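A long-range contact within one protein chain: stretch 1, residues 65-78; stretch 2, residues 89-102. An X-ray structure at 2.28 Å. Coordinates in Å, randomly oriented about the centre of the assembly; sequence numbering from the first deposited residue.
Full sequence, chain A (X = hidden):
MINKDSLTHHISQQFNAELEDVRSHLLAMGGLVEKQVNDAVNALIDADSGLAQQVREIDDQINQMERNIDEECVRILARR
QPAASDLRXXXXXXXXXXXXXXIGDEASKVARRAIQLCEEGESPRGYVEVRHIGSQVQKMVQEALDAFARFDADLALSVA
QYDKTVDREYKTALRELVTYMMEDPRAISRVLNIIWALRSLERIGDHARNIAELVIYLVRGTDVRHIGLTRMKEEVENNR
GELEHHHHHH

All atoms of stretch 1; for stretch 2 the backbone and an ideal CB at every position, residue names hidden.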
ATOM      1  N   MET A  65     -11.064   8.406  10.904  1.00 49.65           N
ATOM      2  CA  MET A  65     -11.312   7.270  11.813  1.00 47.54           C
ATOM      3  C   MET A  65     -10.022   6.572  12.171  1.00 43.59           C
ATOM      4  O   MET A  65      -9.826   6.156  13.306  1.00 46.62           O
ATOM      5  CB  MET A  65     -12.271   6.245  11.225  1.00 48.04           C
ATOM      6  CG  MET A  65     -13.718   6.689  11.232  1.00 51.37           C
ATOM      7  SD  MET A  65     -14.783   5.532  10.358  1.00 56.60           S
ATOM      8  CE  MET A  65     -15.453   4.633  11.758  1.00 57.97           C
ATOM      9  N   GLU A  66      -9.130   6.427  11.211  1.00 45.17           N
ATOM     10  CA  GLU A  66      -7.884   5.714  11.478  1.00 47.38           C
ATOM     11  C   GLU A  66      -7.036   6.470  12.501  1.00 46.12           C
ATOM     12  O   GLU A  66      -6.430   5.858  13.370  1.00 42.15           O
ATOM     13  CB  GLU A  66      -7.082   5.515  10.198  1.00 49.17           C
ATOM     14  CG  GLU A  66      -5.727   4.843  10.403  1.00 54.42           C
ATOM     15  CD  GLU A  66      -4.621   5.642   9.754  1.00 62.27           C
ATOM     16  OE1 GLU A  66      -4.080   5.189   8.711  1.00 64.08           O
ATOM     17  OE2 GLU A  66      -4.332   6.751  10.267  1.00 64.94           O
ATOM     18  N   ARG A  67      -6.988   7.789  12.360  1.00 45.15           N
ATOM     19  CA  ARG A  67      -6.286   8.656  13.300  1.00 47.82           C
ATOM     20  C   ARG A  67      -6.882   8.571  14.687  1.00 47.37           C
ATOM     21  O   ARG A  67      -6.150   8.477  15.675  1.00 47.59           O
ATOM     22  CB  ARG A  67      -6.334  10.106  12.841  1.00 50.00           C
ATOM     23  CG  ARG A  67      -5.492  10.367  11.605  1.00 52.98           C
ATOM     24  CD  ARG A  67      -5.801  11.735  11.013  1.00 62.72           C
ATOM     25  NE  ARG A  67      -5.515  11.730   9.578  1.00 69.26           N
ATOM     26  CZ  ARG A  67      -6.353  12.136   8.628  1.00 65.96           C
ATOM     27  NH1 ARG A  67      -7.533  12.657   8.942  1.00 65.18           N
ATOM     28  NH2 ARG A  67      -5.981  12.060   7.357  1.00 69.32           N
ATOM     29  N   ASN A  68      -8.210   8.591  14.758  1.00 47.07           N
ATOM     30  CA  ASN A  68      -8.896   8.490  16.051  1.00 48.82           C
ATOM     31  C   ASN A  68      -8.648   7.170  16.757  1.00 44.41           C
ATOM     32  O   ASN A  68      -8.531   7.123  17.969  1.00 48.85           O
ATOM     33  CB  ASN A  68     -10.398   8.746  15.905  1.00 48.30           C
ATOM     34  CG  ASN A  68     -10.691  10.155  15.454  1.00 46.91           C
ATOM     35  OD1 ASN A  68      -9.847  11.017  15.553  1.00 50.25           O
ATOM     36  ND2 ASN A  68     -11.868  10.378  14.909  1.00 51.19           N
ATOM     37  N   ILE A  69      -8.550   6.099  15.999  1.00 45.06           N
ATOM     38  CA  ILE A  69      -8.307   4.788  16.582  1.00 42.65           C
ATOM     39  C   ILE A  69      -6.851   4.679  17.029  1.00 42.36           C
ATOM     40  O   ILE A  69      -6.567   4.054  18.029  1.00 40.87           O
ATOM     41  CB  ILE A  69      -8.657   3.679  15.574  1.00 40.24           C
ATOM     42  CG1 ILE A  69     -10.178   3.663  15.307  1.00 49.28           C
ATOM     43  CG2 ILE A  69      -8.199   2.319  16.051  1.00 40.29           C
ATOM     44  CD1 ILE A  69     -10.649   2.599  14.300  1.00 46.77           C
ATOM     45  N   ASP A  70      -5.923   5.265  16.278  1.00 43.82           N
ATOM     46  CA  ASP A  70      -4.500   5.195  16.634  1.00 44.84           C
ATOM     47  C   ASP A  70      -4.268   5.888  17.953  1.00 41.47           C
ATOM     48  O   ASP A  70      -3.555   5.374  18.789  1.00 43.63           O
ATOM     49  CB  ASP A  70      -3.582   5.824  15.560  1.00 47.87           C
ATOM     50  CG  ASP A  70      -3.248   4.852  14.422  1.00 53.54           C
ATOM     51  OD1 ASP A  70      -2.789   3.716  14.691  1.00 57.65           O
ATOM     52  OD2 ASP A  70      -3.435   5.227  13.238  1.00 59.97           O
ATOM     53  N   GLU A  71      -4.851   7.062  18.125  1.00 41.38           N
ATOM     54  CA  GLU A  71      -4.693   7.817  19.379  1.00 45.99           C
ATOM     55  C   GLU A  71      -5.314   7.086  20.549  1.00 48.38           C
ATOM     56  O   GLU A  71      -4.784   7.081  21.655  1.00 47.92           O
ATOM     57  CB  GLU A  71      -5.303   9.199  19.269  1.00 45.02           C
ATOM     58  CG  GLU A  71      -4.461  10.153  18.449  1.00 52.15           C
ATOM     59  CD  GLU A  71      -3.032  10.249  18.963  1.00 57.22           C
ATOM     60  OE1 GLU A  71      -2.836  10.867  20.025  1.00 53.43           O
ATOM     61  OE2 GLU A  71      -2.127   9.674  18.305  1.00 59.73           O
ATOM     62  N   GLU A  72      -6.432   6.440  20.283  1.00 51.00           N
ATOM     63  CA  GLU A  72      -7.106   5.611  21.266  1.00 48.86           C
ATOM     64  C   GLU A  72      -6.218   4.471  21.738  1.00 47.15           C
ATOM     65  O   GLU A  72      -6.155   4.167  22.948  1.00 46.57           O
ATOM     66  CB  GLU A  72      -8.388   5.069  20.641  1.00 49.18           C
ATOM     67  CG  GLU A  72      -9.451   4.708  21.619  1.00 52.76           C
ATOM     68  CD  GLU A  72     -10.683   4.158  20.938  1.00 60.15           C
ATOM     69  OE1 GLU A  72     -11.431   3.418  21.620  1.00 69.67           O
ATOM     70  OE2 GLU A  72     -10.908   4.458  19.738  1.00 52.56           O
ATOM     71  N   CYS A  73      -5.536   3.817  20.793  1.00 45.00           N
ATOM     72  CA  CYS A  73      -4.589   2.747  21.149  1.00 38.93           C
ATOM     73  C   CYS A  73      -3.440   3.285  21.969  1.00 40.88           C
ATOM     74  O   CYS A  73      -2.798   2.542  22.742  1.00 38.32           O
ATOM     75  CB  CYS A  73      -3.998   2.070  19.916  1.00 39.73           C
ATOM     76  SG  CYS A  73      -5.179   1.173  18.895  1.00 42.78           S
ATOM     77  N   VAL A  74      -3.099   4.528  21.717  1.00 42.04           N
ATOM     78  CA  VAL A  74      -2.066   5.182  22.466  1.00 44.66           C
ATOM     79  C   VAL A  74      -2.493   5.419  23.898  1.00 43.43           C
ATOM     80  O   VAL A  74      -1.804   5.060  24.802  1.00 43.94           O
ATOM     81  CB  VAL A  74      -1.593   6.474  21.758  1.00 40.61           C
ATOM     82  CG1 VAL A  74      -0.819   7.376  22.670  1.00 42.21           C
ATOM     83  CG2 VAL A  74      -0.711   6.127  20.603  1.00 40.40           C
ATOM     84  N   ARG A  75      -3.681   5.934  24.102  1.00 44.78           N
ATOM     85  CA  ARG A  75      -4.125   6.218  25.434  1.00 45.58           C
ATOM     86  C   ARG A  75      -4.265   4.960  26.255  1.00 49.42           C
ATOM     87  O   ARG A  75      -3.805   4.872  27.402  1.00 55.38           O
ATOM     88  CB  ARG A  75      -5.407   7.001  25.373  1.00 50.26           C
ATOM     89  CG  ARG A  75      -5.310   8.173  24.431  1.00 54.47           C
ATOM     90  CD  ARG A  75      -6.426   9.173  24.601  1.00 56.24           C
ATOM     91  NE  ARG A  75      -7.732   8.546  24.581  1.00 63.23           N
ATOM     92  CZ  ARG A  75      -8.555   8.560  23.546  1.00 62.21           C
ATOM     93  NH1 ARG A  75      -8.217   9.170  22.439  1.00 57.95           N
ATOM     94  NH2 ARG A  75      -9.722   7.965  23.633  1.00 64.71           N
ATOM     95  N   ILE A  76      -4.818   3.943  25.637  1.00 49.88           N
ATOM     96  CA  ILE A  76      -5.007   2.731  26.340  1.00 50.22           C
ATOM     97  C   ILE A  76      -3.679   2.188  26.757  1.00 52.72           C
ATOM     98  O   ILE A  76      -3.530   1.755  27.858  1.00 59.64           O
ATOM     99  CB  ILE A  76      -5.667   1.658  25.464  1.00 53.43           C
ATOM    100  CG1 ILE A  76      -7.148   1.877  25.350  1.00 56.17           C
ATOM    101  CG2 ILE A  76      -5.488   0.280  26.057  1.00 50.23           C
ATOM    102  CD1 ILE A  76      -7.799   0.921  24.393  1.00 55.33           C
ATOM    103  N   LEU A  77      -2.709   2.187  25.875  1.00 50.25           N
ATOM    104  CA  LEU A  77      -1.426   1.615  26.207  1.00 48.09           C
ATOM    105  C   LEU A  77      -0.724   2.410  27.289  1.00 50.74           C
ATOM    106  O   LEU A  77      -0.037   1.875  28.113  1.00 53.07           O
ATOM    107  CB  LEU A  77      -0.550   1.478  24.985  1.00 47.57           C
ATOM    108  CG  LEU A  77      -0.785   0.289  24.071  1.00 50.72           C
ATOM    109  CD1 LEU A  77       0.245   0.229  22.987  1.00 46.86           C
ATOM    110  CD2 LEU A  77      -0.813  -1.028  24.806  1.00 56.66           C
ATOM    111  N   ALA A  78      -0.894   3.710  27.240  1.00 49.53           N
ATOM    112  CA  ALA A  78      -0.239   4.604  28.134  1.00 56.48           C
ATOM    113  C   ALA A  78      -0.644   4.243  29.515  1.00 56.57           C
ATOM    114  O   ALA A  78       0.172   4.265  30.396  1.00 54.42           O
ATOM    115  CB  ALA A  78      -0.611   6.026  27.837  1.00 54.21           C
ATOM    116  N   UNK A  89      -3.876  -7.671  21.107  1.00 53.96           N
ATOM    117  CA  UNK A  89      -5.092  -7.062  20.575  1.00 57.83           C
ATOM    118  C   UNK A  89      -4.900  -5.616  20.112  1.00 57.74           C
ATOM    119  O   UNK A  89      -5.310  -5.263  19.017  1.00 58.36           O
ATOM    120  CB  UNK A  89      -6.192  -7.111  21.637  1.00 57.83           C
ATOM    121  N   UNK A  90      -4.320  -4.781  20.964  1.00 58.16           N
ATOM    122  CA  UNK A  90      -3.978  -3.407  20.598  1.00 53.16           C
ATOM    123  C   UNK A  90      -3.078  -3.382  19.356  1.00 54.62           C
ATOM    124  O   UNK A  90      -3.264  -2.572  18.453  1.00 51.22           O
ATOM    125  CB  UNK A  90      -3.287  -2.702  21.767  1.00 53.16           C
ATOM    126  N   UNK A  91      -2.094  -4.264  19.321  1.00 51.89           N
ATOM    127  CA  UNK A  91      -1.199  -4.335  18.186  1.00 52.77           C
ATOM    128  C   UNK A  91      -1.933  -4.756  16.915  1.00 52.75           C
ATOM    129  O   UNK A  91      -1.630  -4.258  15.845  1.00 55.91           O
ATOM    130  CB  UNK A  91      -0.055  -5.307  18.482  1.00 52.77           C
ATOM    131  N   UNK A  92      -2.862  -5.692  17.038  1.00 52.91           N
ATOM    132  CA  UNK A  92      -3.648  -6.153  15.908  1.00 54.06           C
ATOM    133  C   UNK A  92      -4.558  -5.040  15.433  1.00 50.14           C
ATOM    134  O   UNK A  92      -4.824  -4.917  14.248  1.00 47.34           O
ATOM    135  CB  UNK A  92      -4.461  -7.396  16.276  1.00 54.06           C
ATOM    136  N   UNK A  93      -5.031  -4.221  16.360  1.00 44.83           N
ATOM    137  CA  UNK A  93      -5.893  -3.119  15.980  1.00 44.74           C
ATOM    138  C   UNK A  93      -5.107  -2.045  15.224  1.00 47.44           C
ATOM    139  O   UNK A  93      -5.514  -1.608  14.139  1.00 43.05           O
ATOM    140  CB  UNK A  93      -6.561  -2.519  17.219  1.00 44.74           C
ATOM    141  N   UNK A  94      -3.979  -1.621  15.775  1.00 44.51           N
ATOM    142  CA  UNK A  94      -3.272  -0.509  15.168  1.00 45.56           C
ATOM    143  C   UNK A  94      -2.717  -0.891  13.803  1.00 37.94           C
ATOM    144  O   UNK A  94      -2.689  -0.080  12.917  1.00 44.36           O
ATOM    145  CB  UNK A  94      -2.143  -0.034  16.085  1.00 45.56           C
ATOM    146  N   UNK A  95      -2.302  -2.126  13.614  1.00 36.23           N
ATOM    147  CA  UNK A  95      -1.835  -2.538  12.303  1.00 41.14           C
ATOM    148  C   UNK A  95      -2.990  -2.718  11.334  1.00 43.77           C
ATOM    149  O   UNK A  95      -2.843  -2.473  10.146  1.00 45.61           O
ATOM    150  CB  UNK A  95      -1.031  -3.836  12.410  1.00 41.14           C
ATOM    151  N   UNK A  96      -4.152  -3.107  11.848  1.00 41.45           N
ATOM    152  CA  UNK A  96      -5.264  -3.393  10.983  1.00 43.04           C
ATOM    153  C   UNK A  96      -5.965  -2.123  10.489  1.00 40.39           C
ATOM    154  O   UNK A  96      -6.472  -2.130   9.368  1.00 36.96           O
ATOM    155  CB  UNK A  96      -6.261  -4.295  11.714  1.00 43.04           C
ATOM    156  N   UNK A  97      -5.939  -1.021  11.244  1.00 36.62           N
ATOM    157  CA  UNK A  97      -6.489   0.230  10.708  1.00 36.42           C
ATOM    158  C   UNK A  97      -5.700   0.743   9.482  1.00 38.10           C
ATOM    159  O   UNK A  97      -6.245   1.444   8.647  1.00 41.32           O
ATOM    160  CB  UNK A  97      -6.494   1.299  11.802  1.00 36.42           C
ATOM    161  N   UNK A  98      -4.426   0.390   9.392  1.00 37.09           N
ATOM    162  CA  UNK A  98      -3.624   0.685   8.229  1.00 39.76           C
ATOM    163  C   UNK A  98      -4.167  -0.102   7.036  1.00 39.76           C
ATOM    164  O   UNK A  98      -4.385   0.475   5.966  1.00 36.09           O
ATOM    165  CB  UNK A  98      -2.152   0.356   8.485  1.00 39.76           C
ATOM    166  N   UNK A  99      -4.412  -1.394   7.239  1.00 35.91           N
ATOM    167  CA  UNK A  99      -5.035  -2.229   6.205  1.00 36.64           C
ATOM    168  C   UNK A  99      -6.407  -1.718   5.765  1.00 33.36           C
ATOM    169  O   UNK A  99      -6.683  -1.657   4.576  1.00 30.89           O
ATOM    170  CB  UNK A  99      -5.171  -3.665   6.715  1.00 36.64           C
ATOM    171  N   UNK A 100      -7.231  -1.287   6.715  1.00 35.00           N
ATOM    172  CA  UNK A 100      -8.535  -0.736   6.383  1.00 34.20           C
ATOM    173  C   UNK A 100      -8.412   0.556   5.635  1.00 37.47           C
ATOM    174  O   UNK A 100      -9.190   0.818   4.737  1.00 35.45           O
ATOM    175  CB  UNK A 100      -9.370  -0.525   7.647  1.00 34.20           C
ATOM    176  N   UNK A 101      -7.444   1.380   6.016  1.00 37.79           N
ATOM    177  CA  UNK A 101      -7.221   2.606   5.316  1.00 37.96           C
ATOM    178  C   UNK A 101      -6.787   2.329   3.866  1.00 38.12           C
ATOM    179  O   UNK A 101      -7.276   2.937   2.935  1.00 34.95           O
ATOM    180  CB  UNK A 101      -6.175   3.445   6.052  1.00 37.96           C
ATOM    181  N   UNK A 102      -5.854   1.409   3.681  1.00 41.00           N
ATOM    182  CA  UNK A 102      -5.385   1.078   2.340  1.00 39.01           C
ATOM    183  C   UNK A 102      -6.493   0.440   1.497  1.00 37.84           C
ATOM    184  O   UNK A 102      -6.540   0.649   0.308  1.00 35.56           O
ATOM    185  CB  UNK A 102      -4.181   0.137   2.422  1.00 39.01           C
TER

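Two helices run nearly antiparallel, their N-to-C directions 166° apart and their axes 9.7 Å apart at closest approach. Every position of 89-102 has helical backbone angles, so what differs from position to position is where CB points and what 65-78 offers there; where it offers nothing, the choice is open.

Position 89 has nothing of stretch 1 within reach of its CB, which leaves the choice open; it is Leu89. Position 90 points toward stretch 1, its ideal CB 4.3 Å from Leu77 CD2, with Cys73 and Ile76 also nearby. A branched or long aliphatic chain would suit this greasy hollow. Ile90 fills it: CG2 lies 3.8 Å from Leu77 CG and 3.9 Å from Cys73 CB, while CD1 extends to 3.8 Å from Ile76 CG2.

Positions 91 and 92 meet no demand from stretch 1, the former pointing away and the latter out of reach, so polar or apolar would do; they are Ile91 and Ser92.

At 93 the CB points toward stretch 1, 4.3 Å from Cys73 SG and 5.2 Å from Ile69 CG2. Valine, isoleucine or leucine would all be plausible. Ile93 places CG2 3.7 Å from both Cys73 SG and Ile69 CG2.

Position 94 points sideways where the helices are close, its CA 6.0 Å from Asp70 CA. With Asp70 OD1 4.1 Å from the ideal CB, a small residue fits easily, and a donor might seem invited. Ser94 does not take up that offer: its OG turns back to make a weak hydrogen bond to Ile91 O at 3.5 Å.

Position 95 points away, so stretch 1 sets no limit and a long chain, charged or not, could leave freely; Lys95 is found. Position 96 is out of reach and tolerant of many residues; it is Ser96.

At 97 the backbones come closest, its CA 5.7 Å from Glu66 CA, and the CB points toward stretch 1. Glu66 CG is 3.9 Å from the ideal CB, and Ile69 CG2 4.7 Å. A compact apolar residue is favoured. Val97 uses both methyls: CG1 packs 3.5 Å from Ile69 CG2, and CG2 sits 3.7 Å from Glu66 CG.

Position 98 points sideways, its ideal CB 5.2 Å from Glu66 OE1, so an aliphatic or a polar chain would serve; Ile98 occupies it and touches little. Position 99 is out of reach, open to polar or apolar, and holds Asp99. Position 100 points toward stretch 1, but nothing there lies within 5.5 Å of its ideal CB, so a larger side chain has room; Leu100 makes no contact.

At 101 the ideal CB is 3.8 Å from Glu66 OE1, so a basic residue might be expected. Glu101 instead brings its CG 3.7 Å from Glu66 OE1 and directs its OE1 to the residue at 102. That sideways position could suit a long chain, and Arg102 closes a salt bridge, NE to Glu101 OE1 at 2.8 Å.

Stretch 2 (89-102) LIISISKSVIDLER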
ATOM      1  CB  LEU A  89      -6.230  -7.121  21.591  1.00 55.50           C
ATOM      2  CG  LEU A  89      -7.564  -6.503  21.151  1.00 61.02           C
ATOM      3  CD1 LEU A  89      -8.249  -7.322  20.058  1.00 62.50           C
ATOM      4  CD2 LEU A  89      -8.481  -6.356  22.344  1.00 59.83           C
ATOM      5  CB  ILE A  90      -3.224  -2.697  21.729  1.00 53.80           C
ATOM      6  CG1 ILE A  90      -4.092  -2.592  22.978  1.00 53.05           C
ATOM      7  CG2 ILE A  90      -2.747  -1.311  21.295  1.00 51.73           C
ATOM      8  CD1 ILE A  90      -5.264  -1.659  22.819  1.00 60.55           C
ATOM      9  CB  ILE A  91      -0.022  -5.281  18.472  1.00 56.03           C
ATOM     10  CG1 ILE A  91       0.911  -4.616  19.504  1.00 63.27           C
ATOM     11  CG2 ILE A  91       0.742  -5.635  17.193  1.00 56.20           C
ATOM     12  CD1 ILE A  91       2.129  -5.444  19.880  1.00 63.42           C
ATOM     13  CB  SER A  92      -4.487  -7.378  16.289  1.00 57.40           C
ATOM     14  OG  SER A  92      -3.643  -8.513  16.343  1.00 63.40           O
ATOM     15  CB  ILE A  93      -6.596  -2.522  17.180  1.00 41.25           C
ATOM     16  CG1 ILE A  93      -7.697  -3.470  17.643  1.00 46.02           C
ATOM     17  CG2 ILE A  93      -7.199  -1.171  16.831  1.00 45.13           C
ATOM     18  CD1 ILE A  93      -8.346  -3.109  18.965  1.00 49.09           C
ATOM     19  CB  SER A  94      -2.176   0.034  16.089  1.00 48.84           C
ATOM     20  OG  SER A  94      -1.079  -0.830  16.120  1.00 50.74           O
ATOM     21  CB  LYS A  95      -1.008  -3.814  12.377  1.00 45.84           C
ATOM     22  CG  LYS A  95       0.356  -3.540  12.979  1.00 51.36           C
ATOM     23  CD  LYS A  95       1.297  -4.718  12.895  1.00 57.39           C
ATOM     24  CE  LYS A  95       2.651  -4.309  13.465  1.00 59.78           C
ATOM     25  NZ  LYS A  95       3.452  -5.525  13.673  1.00 65.71           N
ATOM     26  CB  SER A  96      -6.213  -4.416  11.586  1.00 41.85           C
ATOM     27  OG  SER A  96      -6.942  -3.812  12.593  1.00 55.63           O
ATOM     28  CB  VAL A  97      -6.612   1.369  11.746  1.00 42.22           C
ATOM     29  CG1 VAL A  97      -7.572   0.974  12.832  1.00 46.29           C
ATOM     30  CG2 VAL A  97      -5.268   1.743  12.343  1.00 45.07           C
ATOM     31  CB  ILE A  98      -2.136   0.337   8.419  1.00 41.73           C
ATOM     32  CG1 ILE A  98      -1.535   1.054   9.650  1.00 46.49           C
ATOM     33  CG2 ILE A  98      -1.343   0.777   7.211  1.00 44.91           C
ATOM     34  CD1 ILE A  98      -0.168   0.503  10.049  1.00 51.47           C
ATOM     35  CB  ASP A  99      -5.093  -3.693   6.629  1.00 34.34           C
ATOM     36  CG  ASP A  99      -3.698  -4.336   6.710  1.00 36.25           C
ATOM     37  OD1 ASP A  99      -2.920  -4.284   5.748  1.00 38.24           O
ATOM     38  OD2 ASP A  99      -3.379  -4.932   7.748  1.00 40.76           O
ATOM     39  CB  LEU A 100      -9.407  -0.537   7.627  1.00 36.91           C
ATOM     40  CG  LEU A 100      -9.790  -1.860   8.285  1.00 40.54           C
ATOM     41  CD1 LEU A 100     -10.604  -1.593   9.540  1.00 37.16           C
ATOM     42  CD2 LEU A 100     -10.544  -2.754   7.306  1.00 42.53           C
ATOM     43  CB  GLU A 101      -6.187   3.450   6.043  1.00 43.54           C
ATOM     44  CG  GLU A 101      -6.219   4.919   5.647  1.00 45.22           C
ATOM     45  CD  GLU A 101      -5.372   5.217   4.419  1.00 52.66           C
ATOM     46  OE1 GLU A 101      -4.475   4.400   4.072  1.00 55.08           O
ATOM     47  OE2 GLU A 101      -5.604   6.284   3.796  1.00 59.23           O
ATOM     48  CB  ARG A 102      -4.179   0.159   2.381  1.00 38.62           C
ATOM     49  CG  ARG A 102      -2.933   0.752   3.001  1.00 40.55           C
ATOM     50  CD  ARG A 102      -2.348   1.879   2.186  1.00 44.46           C
ATOM     51  NE  ARG A 102      -2.276   3.109   3.000  1.00 56.55           N
ATOM     52  CZ  ARG A 102      -1.243   3.460   3.767  1.00 52.46           C
ATOM     53  NH1 ARG A 102      -0.175   2.700   3.834  1.00 50.49           N
ATOM     54  NH2 ARG A 102      -1.285   4.573   4.483  1.00 56.94           N
TER
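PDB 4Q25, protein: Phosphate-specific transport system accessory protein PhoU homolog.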